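Rhamnosidase B (Bacillus sp., PDB 2OKX) catalyses the hydrolytic release of terminal alpha-L-rhamnose from rhamnosides, as a glycoside hydrolase of family 78 that inverts the anomeric configuration. Local coordinates at residues L42-D47 against G109-E114; R267-W272 against L302-S307; G452-A457 against R494-S499; I552-T557 against Y589-T594; F701-L706 against L731-I736. All blocks are in the same frame, centred on the assembly; numbering follows the deposited sequence. Where two conformers were deposited one is given.

Contact 1 of 5, residues L42-D47 against G109-E114; sequences LHITAD and GGLIAE
T45 and I112 face each other across two neighbouring antiparallel strands of a beta-sandwich, in the galactose-binding-like N-terminal domain of the rhamnosidase. The backbones run 174° apart and are joined by a ladder of six hydrogen bonds, two each for the pairs H43-E114, T45-I112 and D47-G110. The bonds between T45 and I112 are among the longer ones, T45 N lying 3.2 Å from I112 O. The side chains of the same pair are nevertheless pressed together: the methyl carbons T45 CG2 and I112 CG2 stand only 3.2 Å apart, closer than ordinary van der Waals contact. T45 holds OG1 anti to its backbone N (chi1 -169°), and this hydroxyl bonds to F72 O and to the side-chain amide of Q71, so threonine serves the site with a methyl and a polar atom at once. On the other face the two segments present small or branched apolar groups. I44 CB rests 4.0 Å from A113 CB, and A46 CB lies 4.1 Å from L111 CD1; L42, I44, A46 and L111 pack on strands 49-54 and 87-96 of the opposing sheet. The more open end is at H43, which is partly exposed, although its backbone bonds to E114 are short. There the imidazole passes obliquely by the E114 carbonyl and bonds through ND1 to S75, while the E114 carboxylate turns to R4, N7 and T121. Back in the core, the terminal methyls I44 CD1 and L111 CD1 meet at 3.7 Å.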
# COMPACT_ATOMS: atom_id res chain seq x y z
N LEU A 42 4.09 22.44 19.30
CA LEU A 42 5.34 21.90 18.80
C LEU A 42 5.12 21.59 17.33
O LEU A 42 4.37 20.68 16.97
CB LEU A 42 5.72 20.62 19.56
CG LEU A 42 7.13 20.07 19.35
CD1 LEU A 42 7.46 19.05 20.43
CD2 LEU A 42 7.25 19.45 17.96
N HIS A 43 5.76 22.39 16.47
CA HIS A 43 5.65 22.25 15.03
C HIS A 43 6.84 21.43 14.55
O HIS A 43 7.99 21.74 14.88
CB HIS A 43 5.66 23.63 14.39
CG HIS A 43 4.66 24.57 14.99
ND1 HIS A 43 3.31 24.50 14.73
CD2 HIS A 43 4.82 25.60 15.86
CE1 HIS A 43 2.68 25.44 15.40
NE2 HIS A 43 3.58 26.13 16.10
N ILE A 44 6.58 20.41 13.74
CA ILE A 44 7.66 19.54 13.29
C ILE A 44 7.42 18.80 11.98
O ILE A 44 6.28 18.54 11.58
CB ILE A 44 7.95 18.47 14.38
CG1 ILE A 44 9.00 17.47 13.90
CG2 ILE A 44 6.65 17.73 14.73
CD1 ILE A 44 9.35 16.41 14.95
N THR A 45 8.52 18.50 11.30
CA THR A 45 8.50 17.73 10.06
C THR A 45 9.89 17.13 9.94
O THR A 45 10.82 17.57 10.61
CB THR A 45 8.16 18.58 8.82
OG1 THR A 45 7.91 17.70 7.71
CG2 THR A 45 9.31 19.51 8.45
N ALA A 46 10.03 16.11 9.11
CA ALA A 46 11.33 15.47 8.95
C ALA A 46 11.40 14.74 7.62
O ALA A 46 10.41 14.60 6.91
CB ALA A 46 11.58 14.50 10.09
N ASP A 47 12.61 14.30 7.28
CA ASP A 47 12.87 13.57 6.05
C ASP A 47 13.67 12.35 6.49
O ASP A 47 14.80 12.51 6.97
CB ASP A 47 13.70 14.44 5.10
CG ASP A 47 13.89 13.79 3.74
OD1 ASP A 47 14.15 12.57 3.71
OD2 ASP A 47 13.80 14.50 2.72
N GLY A 109 18.54 13.59 4.69
CA GLY A 109 18.21 13.43 6.09
C GLY A 109 17.99 14.78 6.75
O GLY A 109 18.74 15.72 6.49
N GLY A 110 16.97 14.89 7.59
CA GLY A 110 16.73 16.16 8.24
C GLY A 110 15.57 16.21 9.21
O GLY A 110 14.59 15.47 9.08
N LEU A 111 15.71 17.10 10.18
CA LEU A 111 14.69 17.31 11.20
C LEU A 111 14.60 18.79 11.53
O LEU A 111 15.62 19.46 11.68
CB LEU A 111 15.05 16.55 12.48
CG LEU A 111 14.21 16.95 13.70
CD1 LEU A 111 12.76 16.51 13.50
CD2 LEU A 111 14.79 16.31 14.96
N ILE A 112 13.38 19.30 11.61
CA ILE A 112 13.16 20.69 11.97
C ILE A 112 11.96 20.72 12.91
O ILE A 112 10.88 20.22 12.58
CB ILE A 112 12.90 21.57 10.72
CG1 ILE A 112 12.81 23.04 11.14
CG2 ILE A 112 11.63 21.13 10.01
CD1 ILE A 112 12.81 24.01 9.99
N ALA A 113 12.17 21.27 14.10
CA ALA A 113 11.12 21.35 15.11
C ALA A 113 11.24 22.61 15.94
O ALA A 113 12.34 23.09 16.21
CB ALA A 113 11.17 20.12 16.01
N GLU A 114 10.10 23.14 16.36
CA GLU A 114 10.09 24.35 17.16
C GLU A 114 8.90 24.36 18.11
O GLU A 114 7.77 24.06 17.71
CB GLU A 114 10.01 25.57 16.23
CG GLU A 114 10.20 26.91 16.93
CD GLU A 114 9.93 28.07 16.00
OE1 GLU A 114 10.36 28.01 14.83
OE2 GLU A 114 9.29 29.05 16.44

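Contact 2 of 5, residues R267-W272 against L302-S307; sequences RGSGVW and LVDITS
D304 OD1 is gripped by S269 from across the contact, through a short 2.5 Å bond from the S269 hydroxyl OG and a weak one from the S269 backbone N, and by the hydroxyl of Y364 besides. S269 OG arrives on the anti lone pair of OD1. The other oxygen, OD2, is bonded by the hydroxyl and the backbone N of T306, T306 N standing 2.9 Å away, which makes an Asx turn where strand 297-309 is interrupted. Aspartate suits this place because a short side chain puts a carboxylate oxygen at each bend. Before the turn the backbones pair as antiparallel strands: W272 N and L302 O are 2.7 Å apart, and D304 N donates to G270 O at 2.9 Å. The indole of W272 lies beside D304, its edge atom CZ3 3.8 Å from D304 CB, while NE1 bonds to E369. G268 passes so near D304 O that any CB there would clash. At the far end R267 NH1 reaches S307 OG only weakly, at 3.4 Å; its guanidinium is held better by D309 and S314. With several donors around D304, the carboxylate is probably stabilised in its charged form.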
# COMPACT_ATOMS: atom_id res chain seq x y z
N ARG A 267 15.25 -14.63 -11.20
CA ARG A 267 14.93 -13.48 -12.05
C ARG A 267 15.24 -13.69 -13.52
O ARG A 267 14.44 -13.32 -14.39
CB ARG A 267 15.68 -12.24 -11.58
CG ARG A 267 15.01 -11.51 -10.46
CD ARG A 267 15.78 -10.27 -10.04
NE ARG A 267 15.00 -9.52 -9.06
CZ ARG A 267 13.93 -8.79 -9.36
NH1 ARG A 267 13.51 -8.70 -10.62
NH2 ARG A 267 13.27 -8.17 -8.40
N GLY A 268 16.40 -14.27 -13.80
CA GLY A 268 16.81 -14.48 -15.18
C GLY A 268 16.50 -15.82 -15.80
O GLY A 268 15.64 -16.56 -15.32
N SER A 269 17.22 -16.14 -16.87
CA SER A 269 17.04 -17.37 -17.62
C SER A 269 17.41 -18.66 -16.91
O SER A 269 16.99 -19.74 -17.33
CB SER A 269 17.82 -17.29 -18.93
OG SER A 269 19.22 -17.21 -18.68
N GLY A 270 18.20 -18.58 -15.84
CA GLY A 270 18.56 -19.80 -15.15
C GLY A 270 19.73 -19.74 -14.19
O GLY A 270 20.24 -18.66 -13.87
N VAL A 271 20.15 -20.91 -13.74
CA VAL A 271 21.26 -21.05 -12.81
C VAL A 271 22.31 -21.99 -13.40
O VAL A 271 21.98 -23.06 -13.93
CB VAL A 271 20.78 -21.63 -11.46
CG1 VAL A 271 21.98 -21.88 -10.54
CG2 VAL A 271 19.79 -20.67 -10.80
N TRP A 272 23.57 -21.58 -13.31
CA TRP A 272 24.69 -22.37 -13.81
C TRP A 272 25.63 -22.74 -12.66
O TRP A 272 25.89 -21.92 -11.77
CB TRP A 272 25.47 -21.58 -14.87
CG TRP A 272 24.83 -21.54 -16.23
CD1 TRP A 272 25.16 -22.30 -17.31
CD2 TRP A 272 23.75 -20.69 -16.65
NE1 TRP A 272 24.36 -21.98 -18.38
CE2 TRP A 272 23.49 -21.00 -18.00
CE3 TRP A 272 22.99 -19.70 -16.02
CZ2 TRP A 272 22.49 -20.35 -18.74
CZ3 TRP A 272 21.99 -19.06 -16.75
CH2 TRP A 272 21.75 -19.38 -18.09
N LEU A 302 26.57 -19.43 -10.89
CA LEU A 302 26.19 -18.24 -11.62
C LEU A 302 24.67 -18.20 -11.78
O LEU A 302 24.07 -19.12 -12.33
CB LEU A 302 26.85 -18.25 -13.01
CG LEU A 302 27.26 -16.91 -13.62
CD1 LEU A 302 28.41 -16.32 -12.82
CD2 LEU A 302 27.68 -17.11 -15.06
N VAL A 303 24.05 -17.14 -11.27
CA VAL A 303 22.60 -16.99 -11.36
C VAL A 303 22.28 -15.83 -12.29
O VAL A 303 22.68 -14.70 -12.03
CB VAL A 303 21.98 -16.70 -9.97
CG1 VAL A 303 20.46 -16.56 -10.10
CG2 VAL A 303 22.34 -17.82 -8.99
N ASP A 304 21.57 -16.11 -13.38
CA ASP A 304 21.21 -15.06 -14.31
C ASP A 304 20.09 -14.24 -13.67
O ASP A 304 19.06 -14.80 -13.30
CB ASP A 304 20.72 -15.66 -15.64
CG ASP A 304 20.43 -14.60 -16.69
OD1 ASP A 304 20.07 -14.98 -17.82
OD2 ASP A 304 20.57 -13.40 -16.40
N ILE A 305 20.30 -12.94 -13.54
CA ILE A 305 19.30 -12.06 -12.93
C ILE A 305 18.76 -11.03 -13.92
O ILE A 305 18.08 -10.08 -13.52
CB ILE A 305 19.88 -11.31 -11.71
CG1 ILE A 305 21.12 -10.51 -12.12
CG2 ILE A 305 20.20 -12.30 -10.60
CD1 ILE A 305 21.72 -9.67 -11.01
N THR A 306 19.07 -11.22 -15.20
CA THR A 306 18.62 -10.31 -16.26
C THR A 306 17.10 -10.20 -16.20
O THR A 306 16.39 -11.19 -16.38
CB THR A 306 19.03 -10.84 -17.64
OG1 THR A 306 20.46 -10.94 -17.69
CG2 THR A 306 18.55 -9.90 -18.74
N SER A 307 16.60 -8.99 -15.96
CA SER A 307 15.16 -8.79 -15.84
C SER A 307 14.79 -7.34 -15.54
O SER A 307 15.64 -6.45 -15.50
CB SER A 307 14.64 -9.64 -14.69
OG SER A 307 15.26 -9.23 -13.47
O HOH W 1 13.93 -11.75 -16.95

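Contact 3 of 5, residues G452-A457 against R494-S499; sequences GFELEA and RQSYVS
F453 and L455 form hydrogen-bonded pairs with Y497 and Q495, as strands 452-457 and 494-498 run antiparallel at 155°, their axes 4.6 Å apart. The charged side chains lie on the face of E454 and E456. E454 stretches out so that OE1 meets R494 NH1 at 2.7 Å, a salt bridge whose carboxylate and guanidinium planes are 64° apart. E456 crosses the same arginine obliquely, its CG 3.6 Å from R494 CB; the second bridge, from E456 OE1, is less certain. An alanine in place of E454 would probably leave R494 NH1 without its carboxylate mate and the guanidinium freer to turn. The opposite face carries F453 and Y497 beside L455 and Q495. F453 CG sits between its backbone N and carbonyl carbon (chi1 65°), and the ring extends across to the partner strand, where CZ touches Y497 CB at 3.6 Å and Y497 O lies over one ring face. Y488 meets F453 edge-to-face, and Y497 OH bonds to E152. G452 suits its place because a CB would press on V498 CG2. The pair belongs to an antiparallel sheet of the concanavalin-like domain, whose strand 520-528 carries the calcium ligand H522.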
# COMPACT_ATOMS: atom_id res chain seq x y z
N GLY A 452 4.39 -4.63 18.39
CA GLY A 452 5.07 -4.36 19.64
C GLY A 452 5.10 -5.59 20.53
O GLY A 452 4.29 -6.51 20.37
N PHE A 453 6.05 -5.62 21.46
CA PHE A 453 6.15 -6.73 22.38
C PHE A 453 6.98 -6.36 23.59
O PHE A 453 7.65 -5.33 23.61
CB PHE A 453 6.77 -7.95 21.69
CG PHE A 453 8.21 -7.75 21.26
CD1 PHE A 453 8.51 -7.36 19.96
CD2 PHE A 453 9.25 -7.94 22.16
CE1 PHE A 453 9.83 -7.16 19.56
CE2 PHE A 453 10.58 -7.75 21.78
CZ PHE A 453 10.87 -7.36 20.47
N GLU A 454 6.91 -7.21 24.61
CA GLU A 454 7.67 -7.05 25.83
C GLU A 454 8.03 -8.46 26.23
O GLU A 454 7.18 -9.36 26.21
CB GLU A 454 6.84 -6.39 26.93
CG GLU A 454 7.59 -6.29 28.26
CD GLU A 454 6.86 -5.47 29.30
OE1 GLU A 454 7.28 -5.48 30.47
OE2 GLU A 454 5.86 -4.80 28.95
N LEU A 455 9.29 -8.68 26.58
CA LEU A 455 9.73 -10.01 26.94
C LEU A 455 11.02 -10.01 27.75
O LEU A 455 11.68 -8.98 27.90
CB LEU A 455 9.95 -10.84 25.66
CG LEU A 455 10.93 -10.27 24.62
CD1 LEU A 455 12.37 -10.44 25.10
CD2 LEU A 455 10.74 -10.99 23.29
N GLU A 456 11.37 -11.18 28.27
CA GLU A 456 12.60 -11.37 29.03
C GLU A 456 13.32 -12.48 28.28
O GLU A 456 12.70 -13.49 27.94
CB GLU A 456 12.32 -11.87 30.45
CG GLU A 456 11.52 -10.92 31.31
CD GLU A 456 11.32 -11.47 32.71
OE1 GLU A 456 10.20 -11.34 33.24
OE2 GLU A 456 12.28 -12.02 33.28
N ALA A 457 14.60 -12.29 28.00
CA ALA A 457 15.35 -13.32 27.29
C ALA A 457 16.84 -13.14 27.46
O ALA A 457 17.31 -12.07 27.84
CB ALA A 457 15.00 -13.28 25.80
N ARG A 494 14.68 -8.16 30.66
CA ARG A 494 13.38 -7.74 30.15
C ARG A 494 13.53 -6.50 29.28
O ARG A 494 14.32 -5.61 29.59
CB ARG A 494 12.41 -7.43 31.29
CG ARG A 494 11.05 -6.95 30.78
CD ARG A 494 10.11 -6.45 31.87
NE ARG A 494 9.68 -7.51 32.78
CZ ARG A 494 8.42 -7.65 33.21
NH1 ARG A 494 7.48 -6.81 32.81
NH2 ARG A 494 8.13 -8.62 34.06
N GLN A 495 12.76 -6.45 28.20
CA GLN A 495 12.83 -5.32 27.28
C GLN A 495 11.54 -5.20 26.48
O GLN A 495 10.75 -6.14 26.41
CB GLN A 495 14.02 -5.50 26.34
CG GLN A 495 13.95 -6.77 25.52
CD GLN A 495 15.31 -7.42 25.34
OE1 GLN A 495 15.70 -8.30 26.11
NE2 GLN A 495 16.04 -6.98 24.33
N SER A 496 11.33 -4.03 25.89
CA SER A 496 10.14 -3.76 25.09
C SER A 496 10.57 -3.14 23.77
O SER A 496 11.59 -2.44 23.71
CB SER A 496 9.20 -2.80 25.82
OG SER A 496 8.78 -3.35 27.05
N TYR A 497 9.79 -3.38 22.73
CA TYR A 497 10.09 -2.83 21.42
C TYR A 497 8.83 -2.64 20.59
O TYR A 497 7.94 -3.49 20.60
CB TYR A 497 11.04 -3.74 20.65
CG TYR A 497 11.41 -3.19 19.29
CD1 TYR A 497 12.28 -2.10 19.17
CD2 TYR A 497 10.86 -3.73 18.12
CE1 TYR A 497 12.58 -1.56 17.93
CE2 TYR A 497 11.16 -3.20 16.88
CZ TYR A 497 12.02 -2.11 16.78
OH TYR A 497 12.32 -1.57 15.56
N VAL A 498 8.75 -1.51 19.90
CA VAL A 498 7.63 -1.22 19.02
C VAL A 498 8.21 -0.78 17.69
O VAL A 498 8.86 0.27 17.59
CB VAL A 498 6.74 -0.08 19.58
CG1 VAL A 498 5.66 0.27 18.57
CG2 VAL A 498 6.10 -0.52 20.89
N SER A 499 8.00 -1.58 16.66
CA SER A 499 8.50 -1.26 15.33
C SER A 499 7.86 0.01 14.80
O SER A 499 6.64 0.16 14.82
CB SER A 499 8.21 -2.41 14.36
OG SER A 499 8.59 -2.07 13.04

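Contact 4 of 5, residues I552-T557 against Y589-T594; sequences ISRHTT and YVFGET
R554 brings its methylenes against V590 and past the CZ-CE1 rim of F591. Beyond CB, CG is set anti to the backbone N (chi1 -165°) and touches V590 CB at 3.9 Å, with F591 CZ hardly farther off. A bend at chi2 sets CD beside the ring, 3.9 Å from F591 CE1, and a second at chi3 turns NE off an extended course. The tip is polar: NH2 donates to a water at 2.8 Å, and that water donates to V590 O at 2.7 Å, while NH1 forms a salt bridge with E551. Arginine suits the site because its methylenes pack against a ring's rim while its charged end reaches a helix-end carbonyl through a water. The closest approach is from the backbone, R554 O lying 3.6 Å from F591 CZ. T557 CG2 approaches the ring edge at F591 CE2, 3.9 Å away. An alanine at F591 would probably open a gap beside the R554 methylenes and T557 CG2, setting the arginine chain freer to move. The contact joins helix 544-559 to the C-terminal end of helix 577-590 in the alpha-helical barrel, where V590 also touches W550 and S553 meets P868 of helix 868-876.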
# COMPACT_ATOMS: atom_id res chain seq x y z
N ILE A 552 -17.06 -6.65 6.47
CA ILE A 552 -15.70 -6.69 5.95
C ILE A 552 -15.41 -5.50 5.04
O ILE A 552 -14.26 -5.06 4.94
CB ILE A 552 -15.38 -8.02 5.21
CG1 ILE A 552 -16.23 -8.18 3.95
CG2 ILE A 552 -15.59 -9.19 6.15
CD1 ILE A 552 -15.82 -9.38 3.10
N SER A 553 -16.44 -4.97 4.39
CA SER A 553 -16.25 -3.81 3.52
C SER A 553 -15.86 -2.60 4.38
O SER A 553 -15.01 -1.80 4.00
CB SER A 553 -17.53 -3.49 2.74
OG SER A 553 -17.81 -4.51 1.78
N ARG A 554 -16.51 -2.47 5.54
CA ARG A 554 -16.23 -1.37 6.45
C ARG A 554 -14.80 -1.51 7.00
O ARG A 554 -14.04 -0.54 7.06
CB ARG A 554 -17.24 -1.38 7.60
CG ARG A 554 -17.31 -0.11 8.44
CD ARG A 554 -16.78 -0.31 9.86
NE ARG A 554 -17.39 -1.43 10.58
CZ ARG A 554 -18.49 -1.37 11.33
NH1 ARG A 554 -18.93 -2.47 11.93
NH2 ARG A 554 -19.16 -0.24 11.48
N HIS A 555 -14.44 -2.73 7.40
CA HIS A 555 -13.10 -2.95 7.95
C HIS A 555 -12.01 -2.68 6.91
O HIS A 555 -10.98 -2.09 7.22
CB HIS A 555 -12.97 -4.37 8.49
CG HIS A 555 -11.74 -4.59 9.30
ND1 HIS A 555 -11.42 -3.80 10.39
CD2 HIS A 555 -10.73 -5.48 9.17
CE1 HIS A 555 -10.26 -4.20 10.89
NE2 HIS A 555 -9.82 -5.22 10.17
N THR A 556 -12.25 -3.12 5.67
CA THR A 556 -11.28 -2.91 4.60
C THR A 556 -11.02 -1.42 4.39
O THR A 556 -9.89 -0.98 4.24
CB THR A 556 -11.79 -3.49 3.27
OG1 THR A 556 -12.11 -4.88 3.44
CG2 THR A 556 -10.72 -3.35 2.18
N THR A 557 -12.10 -0.65 4.39
CA THR A 557 -12.02 0.80 4.19
C THR A 557 -11.22 1.45 5.31
O THR A 557 -10.38 2.30 5.06
CB THR A 557 -13.43 1.40 4.11
OG1 THR A 557 -14.15 0.75 3.06
CG2 THR A 557 -13.36 2.91 3.82
N TYR A 589 -20.42 6.67 3.28
CA TYR A 589 -21.51 5.93 3.90
C TYR A 589 -21.18 5.21 5.20
O TYR A 589 -22.05 5.10 6.07
CB TYR A 589 -22.10 4.93 2.89
CG TYR A 589 -23.14 5.55 1.98
CD1 TYR A 589 -22.78 6.50 1.02
CD2 TYR A 589 -24.49 5.22 2.11
CE1 TYR A 589 -23.74 7.10 0.21
CE2 TYR A 589 -25.46 5.82 1.29
CZ TYR A 589 -25.08 6.76 0.35
OH TYR A 589 -26.03 7.35 -0.46
N VAL A 590 -19.95 4.75 5.37
CA VAL A 590 -19.61 4.03 6.59
C VAL A 590 -18.93 4.86 7.69
O VAL A 590 -19.05 4.53 8.87
CB VAL A 590 -18.74 2.79 6.29
CG1 VAL A 590 -19.40 1.95 5.20
CG2 VAL A 590 -17.34 3.20 5.88
N PHE A 591 -18.22 5.92 7.31
CA PHE A 591 -17.53 6.76 8.29
C PHE A 591 -17.93 8.24 8.24
O PHE A 591 -18.14 8.86 9.28
CB PHE A 591 -16.01 6.65 8.12
CG PHE A 591 -15.48 5.26 8.33
CD1 PHE A 591 -15.79 4.56 9.49
CD2 PHE A 591 -14.68 4.66 7.37
CE1 PHE A 591 -15.30 3.27 9.69
CE2 PHE A 591 -14.19 3.37 7.56
CZ PHE A 591 -14.50 2.67 8.72
N GLY A 592 -18.01 8.80 7.04
CA GLY A 592 -18.40 10.19 6.87
C GLY A 592 -17.28 11.22 6.90
O GLY A 592 -17.54 12.42 7.04
N GLU A 593 -16.03 10.78 6.78
CA GLU A 593 -14.93 11.73 6.81
C GLU A 593 -14.77 12.45 5.47
O GLU A 593 -15.04 11.89 4.41
CB GLU A 593 -13.62 11.02 7.19
CG GLU A 593 -13.65 10.41 8.60
CD GLU A 593 -14.05 11.41 9.67
OE1 GLU A 593 -13.41 12.47 9.80
OE2 GLU A 593 -15.03 11.15 10.40
N THR A 594 -14.36 13.72 5.53
CA THR A 594 -14.19 14.51 4.32
C THR A 594 -12.79 15.10 4.14
O THR A 594 -12.32 15.22 3.01
CB THR A 594 -15.20 15.67 4.28
OG1 THR A 594 -15.07 16.46 5.46
CG2 THR A 594 -16.63 15.13 4.18
O HOH W 2 -19.29 2.41 10.59

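Contact 5 of 5, residues F701-L706 against L731-I736; sequences FLVKAL and LLAETI
Two consecutive antiparallel helices of the alpha-helical barrel, 696-715 and 723-739, pack here through V703 and L732. Their axes come within 9.6 Å at 159° between their directions, an antiparallel helix pair consistent with the six-hairpin glycosidase fold. V703 carries most of the contact on its helix. Its CG2 reaches L732 CD1 at 3.6 Å and I736 CD1 at 3.8 Å, and it also lies 4.0 Å from A733 N. The other branch, CG1, faces the A733 methyl at 4.3 Å. A beta-branched valine suits this place because its two methyls spread over three residues of the partner helix, and the small A733 offers V703 a shallow neighbour, the CA atoms of V703 and A733 being 6.5 Å apart. In return, L732 reaches the neighbouring helix with CD1, which meets L702 CD2 at 3.8 Å as well as V703, with L706 CD1 at the edge of reach. The side chains of L702 and L732 cross at about a right angle. Behind them, L702 and L706 lean on L661 of helix 647-665, and L706 on L665 too, while I736 touches L673 and, on the partner helix, L700. No hydrogen bond or charge pair crosses between the two segments, so cohesion rests on close fit and on apolar surface withdrawn from water, with no directional bond to fix the register.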
# COMPACT_ATOMS: atom_id res chain seq x y z
N PHE A 701 -14.60 6.63 -20.85
CA PHE A 701 -14.46 7.40 -19.61
C PHE A 701 -14.02 8.83 -19.88
O PHE A 701 -14.31 9.73 -19.08
CB PHE A 701 -13.49 6.70 -18.66
CG PHE A 701 -14.14 5.66 -17.78
CD1 PHE A 701 -13.57 4.39 -17.63
CD2 PHE A 701 -15.30 5.96 -17.08
CE1 PHE A 701 -14.16 3.44 -16.81
CE2 PHE A 701 -15.90 5.00 -16.25
CZ PHE A 701 -15.33 3.74 -16.12
N LEU A 702 -13.33 9.07 -20.99
CA LEU A 702 -12.91 10.43 -21.31
C LEU A 702 -14.16 11.26 -21.61
O LEU A 702 -14.25 12.43 -21.22
CB LEU A 702 -11.97 10.44 -22.51
CG LEU A 702 -11.52 11.83 -23.00
CD1 LEU A 702 -11.00 12.67 -21.84
CD2 LEU A 702 -10.43 11.66 -24.06
N VAL A 703 -15.12 10.65 -22.29
CA VAL A 703 -16.36 11.34 -22.62
C VAL A 703 -17.03 11.78 -21.32
O VAL A 703 -17.33 12.96 -21.14
CB VAL A 703 -17.33 10.41 -23.38
CG1 VAL A 703 -18.69 11.10 -23.55
CG2 VAL A 703 -16.74 10.06 -24.74
N LYS A 704 -17.23 10.83 -20.41
CA LYS A 704 -17.87 11.14 -19.13
C LYS A 704 -17.07 12.13 -18.30
O LYS A 704 -17.64 12.98 -17.62
CB LYS A 704 -18.09 9.86 -18.32
CG LYS A 704 -18.89 10.10 -17.04
CD LYS A 704 -19.01 8.84 -16.20
CE LYS A 704 -19.57 9.17 -14.82
NZ LYS A 704 -19.50 8.00 -13.90
N ALA A 705 -15.74 12.03 -18.36
CA ALA A 705 -14.88 12.95 -17.61
C ALA A 705 -15.07 14.37 -18.14
O ALA A 705 -15.14 15.32 -17.36
CB ALA A 705 -13.43 12.52 -17.75
N LEU A 706 -15.13 14.50 -19.46
CA LEU A 706 -15.32 15.80 -20.09
C LEU A 706 -16.64 16.43 -19.63
O LEU A 706 -16.72 17.63 -19.41
CB LEU A 706 -15.32 15.65 -21.61
CG LEU A 706 -13.96 15.31 -22.23
CD1 LEU A 706 -14.15 14.76 -23.63
CD2 LEU A 706 -13.09 16.55 -22.22
N LEU A 731 -18.58 14.85 -29.94
CA LEU A 731 -17.83 14.40 -31.10
C LEU A 731 -17.18 13.05 -30.81
O LEU A 731 -17.21 12.15 -31.65
CB LEU A 731 -16.74 15.42 -31.46
CG LEU A 731 -17.20 16.81 -31.89
CD1 LEU A 731 -16.00 17.70 -32.13
CD2 LEU A 731 -18.05 16.70 -33.15
N LEU A 732 -16.61 12.93 -29.62
CA LEU A 732 -15.95 11.69 -29.22
C LEU A 732 -16.97 10.56 -29.12
O LEU A 732 -16.77 9.48 -29.68
CB LEU A 732 -15.25 11.87 -27.87
CG LEU A 732 -13.93 11.12 -27.67
CD1 LEU A 732 -13.57 11.12 -26.18
CD2 LEU A 732 -14.03 9.69 -28.18
N ALA A 733 -18.07 10.81 -28.42
CA ALA A 733 -19.12 9.81 -28.26
C ALA A 733 -19.63 9.30 -29.61
O ALA A 733 -19.83 8.10 -29.80
CB ALA A 733 -20.28 10.39 -27.45
N GLU A 734 -19.83 10.22 -30.55
CA GLU A 734 -20.31 9.86 -31.88
C GLU A 734 -19.28 9.00 -32.62
O GLU A 734 -19.63 7.98 -33.23
CB GLU A 734 -20.61 11.12 -32.69
CG GLU A 734 -21.28 10.84 -34.03
CD GLU A 734 -21.52 12.11 -34.83
OE1 GLU A 734 -22.11 12.02 -35.93
OE2 GLU A 734 -21.11 13.20 -34.36
N THR A 735 -18.02 9.41 -32.56
CA THR A 735 -16.95 8.67 -33.22
C THR A 735 -16.87 7.27 -32.63
O THR A 735 -16.68 6.29 -33.36
CB THR A 735 -15.59 9.38 -33.03
OG1 THR A 735 -15.67 10.72 -33.53
CG2 THR A 735 -14.49 8.63 -33.78
N ILE A 736 -17.01 7.18 -31.31
CA ILE A 736 -16.96 5.89 -30.64
C ILE A 736 -18.06 4.97 -31.18
O ILE A 736 -17.80 3.83 -31.55
CB ILE A 736 -17.13 6.05 -29.11
CG1 ILE A 736 -15.94 6.83 -28.55
CG2 ILE A 736 -17.24 4.69 -28.45
CD1 ILE A 736 -16.04 7.14 -27.07

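Overall arrangement
Read from the N terminus, the five contacts follow one another in series; none nests in or crosses another. Contact 1 closes a loop of 61 residues in the N-terminal sandwich, contact 2 one of 29 in the D2 region, and contact 3 one of 36 in the concanavalin-like region, and all three join beta strands or the bends beside them. Contacts 4 and 5 close loops of 31 and 24 residues within the helical barrel, their centres about 32 Å apart. No two contacts touch. Contacts 3 and 5 lie farthest apart, about 59 Å between centres, on opposite sides of the chain's centre. Because both segments of each contact lie in one family region, each ties its own region locally.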